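Local coordinates for protein phosphoribosylformylglycinamidine cyclo-ligase (Thermus thermophilus HB8, PDB 5AVM) that probably catalyses the ATP-dependent ring closure of formylglycinamidine ribonucleotide to 5-aminoimidazole ribonucleotide in de novo purine biosynthesis, at residues B[81-84]-B[85-89]; B[181-184]-B[185-188]; B[226-229]-B[230-234]. All coordinates share one frame; numbering follows the deposited sequence.

Contact 1: residues B[81-84]-B[85-89]; sequences FDLV and NHSVN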
loop_
_atom_site.group_PDB
_atom_site.type_symbol
_atom_site.label_atom_id
_atom_site.label_comp_id
_atom_site.label_asym_id
_atom_site.label_seq_id
_atom_site.Cartn_x
_atom_site.Cartn_y
_atom_site.Cartn_z
ATOM N N PHE B 81 3.048 -7.767 -13.777
ATOM C CA PHE B 81 1.856 -7.442 -14.545
ATOM C C PHE B 81 0.595 -7.792 -13.757
ATOM O O PHE B 81 -0.423 -7.104 -13.863
ATOM C CB PHE B 81 1.868 -8.170 -15.898
ATOM C CG PHE B 81 2.930 -7.671 -16.844
ATOM C CD1 PHE B 81 4.280 -7.935 -16.602
ATOM C CD2 PHE B 81 2.583 -6.913 -17.963
ATOM C CE1 PHE B 81 5.269 -7.453 -17.455
ATOM C CE2 PHE B 81 3.563 -6.423 -18.826
ATOM C CZ PHE B 81 4.910 -6.695 -18.572
ATOM N N ASP B 82 0.664 -8.855 -12.964
ATOM C CA ASP B 82 -0.480 -9.261 -12.164
ATOM C C ASP B 82 -0.931 -8.126 -11.262
ATOM O O ASP B 82 -2.120 -7.841 -11.166
ATOM C CB ASP B 82 -0.148 -10.493 -11.314
ATOM C CG ASP B 82 -0.172 -11.793 -12.123
ATOM O OD1 ASP B 82 -1.204 -12.080 -12.777
ATOM O OD2 ASP B 82 0.840 -12.534 -12.103
ATOM N N LEU B 83 0.021 -7.469 -10.605
ATOM C CA LEU B 83 -0.298 -6.361 -9.703
ATOM C C LEU B 83 -0.755 -5.092 -10.426
ATOM O O LEU B 83 -1.807 -4.529 -10.123
ATOM C CB LEU B 83 0.918 -6.032 -8.831
ATOM C CG LEU B 83 0.729 -4.876 -7.852
ATOM C CD1 LEU B 83 -0.530 -5.093 -7.020
ATOM C CD2 LEU B 83 1.956 -4.775 -6.972
ATOM N N VAL B 84 0.056 -4.643 -11.377
ATOM C CA VAL B 84 -0.240 -3.439 -12.140
ATOM C C VAL B 84 -1.560 -3.556 -12.895
ATOM O O VAL B 84 -2.403 -2.654 -12.826
ATOM C CB VAL B 84 0.917 -3.131 -13.118
ATOM C CG1 VAL B 84 0.530 -2.025 -14.081
ATOM C CG2 VAL B 84 2.147 -2.726 -12.321
ATOM N N ASN B 85 -1.745 -4.665 -13.609
ATOM C CA ASN B 85 -2.976 -4.880 -14.367
ATOM C C ASN B 85 -4.206 -4.988 -13.479
ATOM O O ASN B 85 -5.287 -4.556 -13.868
ATOM C CB ASN B 85 -2.851 -6.130 -15.229
ATOM C CG ASN B 85 -1.915 -5.923 -16.389
ATOM O OD1 ASN B 85 -1.305 -4.859 -16.510
ATOM N ND2 ASN B 85 -1.788 -6.931 -17.249
ATOM N N HIS B 86 -4.050 -5.572 -12.295
ATOM C CA HIS B 86 -5.155 -5.701 -11.357
ATOM C C HIS B 86 -5.467 -4.302 -10.835
ATOM O O HIS B 86 -6.624 -3.947 -10.618
ATOM C CB HIS B 86 -4.745 -6.636 -10.216
ATOM C CG HIS B 86 -5.813 -6.872 -9.191
ATOM N ND1 HIS B 86 -5.926 -8.060 -8.504
ATOM C CD2 HIS B 86 -6.767 -6.056 -8.684
ATOM C CE1 HIS B 86 -6.899 -7.967 -7.614
ATOM N NE2 HIS B 86 -7.424 -6.760 -7.702
ATOM N N SER B 87 -4.417 -3.505 -10.649
ATOM C CA SER B 87 -4.555 -2.132 -10.162
ATOM C C SER B 87 -5.226 -1.259 -11.223
ATOM O O SER B 87 -6.076 -0.422 -10.909
ATOM C CB SER B 87 -3.175 -1.546 -9.807
ATOM O OG SER B 87 -2.532 -2.283 -8.769
ATOM N N VAL B 88 -4.834 -1.449 -12.477
ATOM C CA VAL B 88 -5.405 -0.687 -13.573
ATOM C C VAL B 88 -6.907 -0.947 -13.696
ATOM O O VAL B 88 -7.686 -0.017 -13.893
ATOM C CB VAL B 88 -4.700 -1.033 -14.915
ATOM C CG1 VAL B 88 -5.461 -0.434 -16.088
ATOM C CG2 VAL B 88 -3.272 -0.503 -14.902
ATOM N N ASN B 89 -7.315 -2.207 -13.558
ATOM C CA ASN B 89 -8.723 -2.569 -13.684
ATOM C C ASN B 89 -9.609 -2.049 -12.568
ATOM O O ASN B 89 -10.737 -1.648 -12.822
ATOM C CB ASN B 89 -8.890 -4.089 -13.792
ATOM C CG ASN B 89 -8.403 -4.647 -15.125
ATOM O OD1 ASN B 89 -7.977 -3.897 -16.017
ATOM N ND2 ASN B 89 -8.465 -5.973 -15.270
#

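Contact 2: residues B[181-184]-B[185-188]; sequences PSSG and PHTN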
loop_
_atom_site.group_PDB
_atom_site.type_symbol
_atom_site.label_atom_id
_atom_site.label_comp_id
_atom_site.label_asym_id
_atom_site.label_seq_id
_atom_site.Cartn_x
_atom_site.Cartn_y
_atom_site.Cartn_z
ATOM N N PRO B 181 -13.264 -10.809 -21.525
ATOM C CA PRO B 181 -12.578 -12.065 -21.203
ATOM C C PRO B 181 -11.341 -12.021 -20.317
ATOM O O PRO B 181 -10.407 -11.265 -20.566
ATOM C CB PRO B 181 -12.283 -12.648 -22.582
ATOM C CG PRO B 181 -12.027 -11.423 -23.405
ATOM C CD PRO B 181 -13.153 -10.512 -22.969
ATOM N N SER B 182 -11.349 -12.861 -19.287
ATOM C CA SER B 182 -10.227 -12.961 -18.367
ATOM C C SER B 182 -9.181 -13.841 -19.041
ATOM O O SER B 182 -9.506 -14.587 -19.968
ATOM C CB SER B 182 -10.666 -13.587 -17.038
ATOM O OG SER B 182 -10.910 -14.974 -17.168
ATOM N N SER B 183 -7.935 -13.754 -18.577
ATOM C CA SER B 183 -6.831 -14.519 -19.151
ATOM C C SER B 183 -6.540 -15.783 -18.362
ATOM O O SER B 183 -5.547 -16.470 -18.602
ATOM C CB SER B 183 -5.569 -13.672 -19.164
ATOM O OG SER B 183 -5.095 -13.520 -17.838
ATOM N N GLY B 184 -7.408 -16.087 -17.410
ATOM C CA GLY B 184 -7.200 -17.257 -16.586
ATOM C C GLY B 184 -7.637 -16.907 -15.187
ATOM O O GLY B 184 -8.533 -16.077 -15.022
ATOM N N PRO B 185 -7.023 -17.497 -14.155
ATOM C CA PRO B 185 -7.442 -17.173 -12.788
ATOM C C PRO B 185 -7.153 -15.728 -12.380
ATOM O O PRO B 185 -7.714 -15.224 -11.407
ATOM C CB PRO B 185 -6.667 -18.186 -11.942
ATOM C CG PRO B 185 -6.415 -19.336 -12.910
ATOM C CD PRO B 185 -6.044 -18.597 -14.164
ATOM N N HIS B 186 -6.297 -15.055 -13.139
ATOM C CA HIS B 186 -5.930 -13.682 -12.820
ATOM C C HIS B 186 -5.217 -13.652 -11.478
ATOM O O HIS B 186 -4.178 -14.297 -11.324
ATOM C CB HIS B 186 -7.167 -12.782 -12.810
ATOM C CG HIS B 186 -7.533 -12.257 -14.165
ATOM N ND1 HIS B 186 -8.543 -11.343 -14.363
ATOM C CD2 HIS B 186 -6.984 -12.480 -15.382
ATOM C CE1 HIS B 186 -8.597 -11.020 -15.643
ATOM N NE2 HIS B 186 -7.661 -11.695 -16.283
ATOM N N THR B 187 -5.758 -12.935 -10.500
ATOM C CA THR B 187 -5.088 -12.860 -9.207
ATOM C C THR B 187 -5.947 -13.087 -7.970
ATOM O O THR B 187 -5.757 -12.440 -6.938
ATOM C CB THR B 187 -4.324 -11.514 -9.043
ATOM O OG1 THR B 187 -5.134 -10.435 -9.516
ATOM C CG2 THR B 187 -3.023 -11.540 -9.819
ATOM N N ASN B 188 -6.889 -14.012 -8.064
ATOM C CA ASN B 188 -7.726 -14.337 -6.923
ATOM C C ASN B 188 -8.051 -15.826 -6.956
ATOM O O ASN B 188 -8.252 -16.394 -8.029
ATOM C CB ASN B 188 -9.013 -13.503 -6.936
ATOM C CG ASN B 188 -8.813 -12.102 -6.364
ATOM O OD1 ASN B 188 -8.705 -11.921 -5.148
ATOM N ND2 ASN B 188 -8.755 -11.108 -7.241
HETATM O O HOH W 1 -4.985 -15.319 -15.573
#

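Contact 3: residues B[226-229]-B[230-234]; sequences KEFR and LLWEA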
loop_
_atom_site.group_PDB
_atom_site.type_symbol
_atom_site.label_atom_id
_atom_site.label_comp_id
_atom_site.label_asym_id
_atom_site.label_seq_id
_atom_site.Cartn_x
_atom_site.Cartn_y
_atom_site.Cartn_z
ATOM N N LYS B 226 -6.693 -0.693 -22.742
ATOM C CA LYS B 226 -6.799 -0.540 -24.188
ATOM C C LYS B 226 -8.275 -0.588 -24.596
ATOM O O LYS B 226 -8.741 0.233 -25.385
ATOM C CB LYS B 226 -5.980 -1.643 -24.867
ATOM C CG LYS B 226 -4.537 -1.696 -24.335
ATOM C CD LYS B 226 -3.683 -2.823 -24.923
ATOM C CE LYS B 226 -3.223 -2.530 -26.348
ATOM N NZ LYS B 226 -2.339 -3.613 -26.881
ATOM N N GLU B 227 -9.013 -1.543 -24.035
ATOM C CA GLU B 227 -10.441 -1.683 -24.317
ATOM C C GLU B 227 -11.162 -0.371 -24.037
ATOM O O GLU B 227 -11.632 0.299 -24.954
ATOM C CB GLU B 227 -11.055 -2.767 -23.437
ATOM C CG GLU B 227 -11.171 -4.130 -24.075
ATOM C CD GLU B 227 -9.865 -4.873 -24.172
ATOM O OE1 GLU B 227 -8.871 -4.423 -23.566
ATOM O OE2 GLU B 227 -9.843 -5.925 -24.850
ATOM N N PHE B 228 -11.242 -0.024 -22.753
ATOM C CA PHE B 228 -11.902 1.194 -22.294
ATOM C C PHE B 228 -11.590 2.418 -23.134
ATOM O O PHE B 228 -12.491 3.181 -23.478
ATOM C CB PHE B 228 -11.542 1.473 -20.829
ATOM C CG PHE B 228 -12.369 0.697 -19.852
ATOM C CD1 PHE B 228 -12.227 -0.680 -19.736
ATOM C CD2 PHE B 228 -13.342 1.334 -19.088
ATOM C CE1 PHE B 228 -13.053 -1.418 -18.872
ATOM C CE2 PHE B 228 -14.172 0.604 -18.222
ATOM C CZ PHE B 228 -14.025 -0.775 -18.117
ATOM N N ARG B 229 -10.321 2.617 -23.462
ATOM C CA ARG B 229 -9.947 3.768 -24.267
ATOM C C ARG B 229 -10.664 3.733 -25.613
ATOM O O ARG B 229 -11.104 4.764 -26.117
ATOM C CB ARG B 229 -8.427 3.820 -24.439
ATOM C CG ARG B 229 -7.728 4.403 -23.213
ATOM C CD ARG B 229 -6.213 4.263 -23.264
ATOM N NE ARG B 229 -5.551 4.974 -22.166
ATOM C CZ ARG B 229 -4.270 4.816 -21.837
ATOM N NH1 ARG B 229 -3.510 3.966 -22.519
ATOM N NH2 ARG B 229 -3.745 5.507 -20.829
ATOM N N LEU B 230 -10.807 2.540 -26.177
ATOM C CA LEU B 230 -11.487 2.394 -27.456
ATOM C C LEU B 230 -12.939 2.826 -27.330
ATOM O O LEU B 230 -13.507 3.401 -28.260
ATOM C CB LEU B 230 -11.441 0.941 -27.926
ATOM C CG LEU B 230 -10.062 0.342 -28.187
ATOM C CD1 LEU B 230 -10.224 -1.117 -28.592
ATOM C CD2 LEU B 230 -9.352 1.141 -29.275
ATOM N N LEU B 231 -13.538 2.538 -26.181
ATOM C CA LEU B 231 -14.924 2.907 -25.940
ATOM C C LEU B 231 -15.041 4.385 -25.585
ATOM O O LEU B 231 -16.013 5.044 -25.946
ATOM C CB LEU B 231 -15.501 2.060 -24.815
ATOM C CG LEU B 231 -15.578 0.564 -25.108
ATOM C CD1 LEU B 231 -15.957 -0.169 -23.835
ATOM C CD2 LEU B 231 -16.587 0.300 -26.212
ATOM N N TRP B 232 -14.051 4.904 -24.869
ATOM C CA TRP B 232 -14.075 6.310 -24.499
ATOM C C TRP B 232 -13.926 7.173 -25.751
ATOM O O TRP B 232 -14.697 8.108 -25.970
ATOM C CB TRP B 232 -12.954 6.634 -23.502
ATOM C CG TRP B 232 -13.173 6.056 -22.127
ATOM C CD1 TRP B 232 -14.375 5.838 -21.510
ATOM C CD2 TRP B 232 -12.163 5.680 -21.180
ATOM N NE1 TRP B 232 -14.175 5.354 -20.238
ATOM C CE2 TRP B 232 -12.827 5.248 -20.010
ATOM C CE3 TRP B 232 -10.763 5.667 -21.205
ATOM C CZ2 TRP B 232 -12.139 4.808 -18.875
ATOM C CZ3 TRP B 232 -10.076 5.228 -20.072
ATOM C CH2 TRP B 232 -10.769 4.805 -18.924
ATOM N N GLU B 233 -12.939 6.845 -26.578
ATOM C CA GLU B 233 -12.700 7.603 -27.795
ATOM C C GLU B 233 -13.891 7.535 -28.730
ATOM O O GLU B 233 -14.050 8.393 -29.596
ATOM C CB GLU B 233 -11.450 7.085 -28.501
ATOM C CG GLU B 233 -10.191 7.249 -27.670
ATOM C CD GLU B 233 -8.919 7.159 -28.495
ATOM O OE1 GLU B 233 -8.787 7.943 -29.463
ATOM O OE2 GLU B 233 -8.050 6.315 -28.171
ATOM N N ALA B 234 -14.731 6.521 -28.542
ATOM C CA ALA B 234 -15.913 6.336 -29.379
ATOM C C ALA B 234 -17.187 6.883 -28.727
ATOM O O ALA B 234 -18.270 6.800 -29.307
ATOM C CB ALA B 234 -16.088 4.856 -29.715
#

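Contact 1: residues B[81-84]-B[85-89]
S87 folds its hydroxyl back onto the helix and donates it to the carbonyl of L83 one turn earlier, OG lying 2.7 Å from L83 O. The bond depends on the first torsion, which sets OG beside the backbone N and anti to the carbonyl carbon (chi1 -61°). The same L83 O takes the S87 amide, N to O 2.9 Å, and the two donors arrive from opposite faces of the carbonyl plane: the hydroxyl well above it, the amide only tilted out of it. One residue thus grips a single oxygen twice, and the buried hydroxyl finds its partner without leaving the helix. Beside this polar pair, V84 CG1 meets V88 CG2 at 4.2 Å.

Such i to i+4 pairing runs through helix 79-92 of the PurM N-terminal domain. One flank sets L83, V84 and S87 on F101 of strand 97-107, while helix 112-129 receives F81 and V84.

N85 belongs to a more polar flank. With CG beside its backbone N (chi1 -72°), the carboxamide carbon CG sits 3.2 Å from F81 O, and ND2 lies at the edge of the F81 phenyl ring, near its plane, 4.1 Å from F81 CB. Both ends of the amide are held from outside, ND2 by H221 O and OD1 by H129 NE2, which fixes its rotation. H86 brings CB to 3.0 Å from D82 O and carries its imidazole away from the preceding turn, toward H221 and H243, where ND1 bonds to T187 OG1; D82 itself pairs with K66 and the amide of H221.

Contact 2: residues B[181-184]-B[185-188]
S182 CB lies over one face of the H186 imidazole, 3.8 Å from the ring centroid and 25° off the normal, a CH-pi contact formed inside the loop that joins strand 176-181 to helix 190-196 in the C-terminal domain. The methylene is displaced toward the rim, so CE1 and NE2 are the ring atoms it meets. S183 approaches the same imidazole quite differently: its OG stands at the edge, in the ring plane, 3.3 Å from H186 CD2. Two consecutive serines therefore address a face and an edge of one ring.

G184 and P185 make the turn between the serines and H186. At the backbone angles of G184 a side chain would run into P185 CD and into the carbonyl of S183, so a residue without one is needed here. H186 follows with a positive phi (63°), and its CG, anti to the carbonyl carbon, lets the ring reach back alongside the serines.

Outside residues fix the pieces. H221 stacks on the H186 ring, while N295 takes both S182 OG and G184 O, tying the loop's backbone and side chain to one carboxamide.

The polar end of S183 is also shared: besides bonding to P220 O, it accepts from a water at 2.9 Å from OG, and that water in turn accepts the H186 amide, N to water oxygen 2.8 Å.

Contact 3: residues B[226-229]-B[230-234]
F228 points its ring edge at the indole of W232 one helical turn later, in an offset edge-to-face pair. The planes stand 67° apart and the centroid of the phenyl ring is 5.7 Å from that of the six-membered indole ring, with F228 CD2 closing to 3.7 Å on W232 CZ2. F228 touches the indole a second time through its methylene: CB sits almost squarely over the six-membered ring, 3.9 Å from the centroid, in a CH-pi contact.

W232 is positioned by torsion as well as by backbone. Its CG is beside the backbone N (chi1 -71°), which lays the indole back along the preceding turn, with F228 O over one face, toward the rim, 3.2 Å above the plane. That carbonyl accepts the W232 amide, N to O 2.7 Å. Across the six-membered ring from CZ2, R229 CG comes obliquely within 3.9 Å of W232 CE3. The arginine's extended chain then carries its guanidinium away to a salt bridge with E97, while R229 O receives the E233 amide, N to O 2.8 Å. Were the indole cut back to an alanine here, the F228 edge and methylene would probably lose their aromatic partner, and a gap would be likely to open beside the aliphatic part of R229.

Farther along, A234 N makes weak bonds to L230 O and L231 O, and its side chain touches L315. One face of helix 225-233 lies against the sheet of the C-terminal domain: F228 packs on L180 of strand 176-181 and on M300 and L302 of strand 298-304, and both aromatic residues touch L92 of helix 79-92.

How the contacts relate
Along the chain the contacts come in series, contact 1 on helix 79-92 of the N-terminal domain, contacts 2 and 3 both within the C-terminal domain. Contacts 1 and 2, their centres 11 Å apart, touch: D82 CB packs on T187 CG2, and H86 CE1 lies 3.7 Å from N188 ND2. Contact 3 is more peripheral, its centre about 18 Å from that of contact 1 and 21 Å from that of contact 2. Strand 176-181 nonetheless relates the last two, since contact 2 starts on its last residue and contact 3 packs on it. Helix 79-92 thus meets elements of the C-terminal domain at two places, joining the halves of the PurM fold.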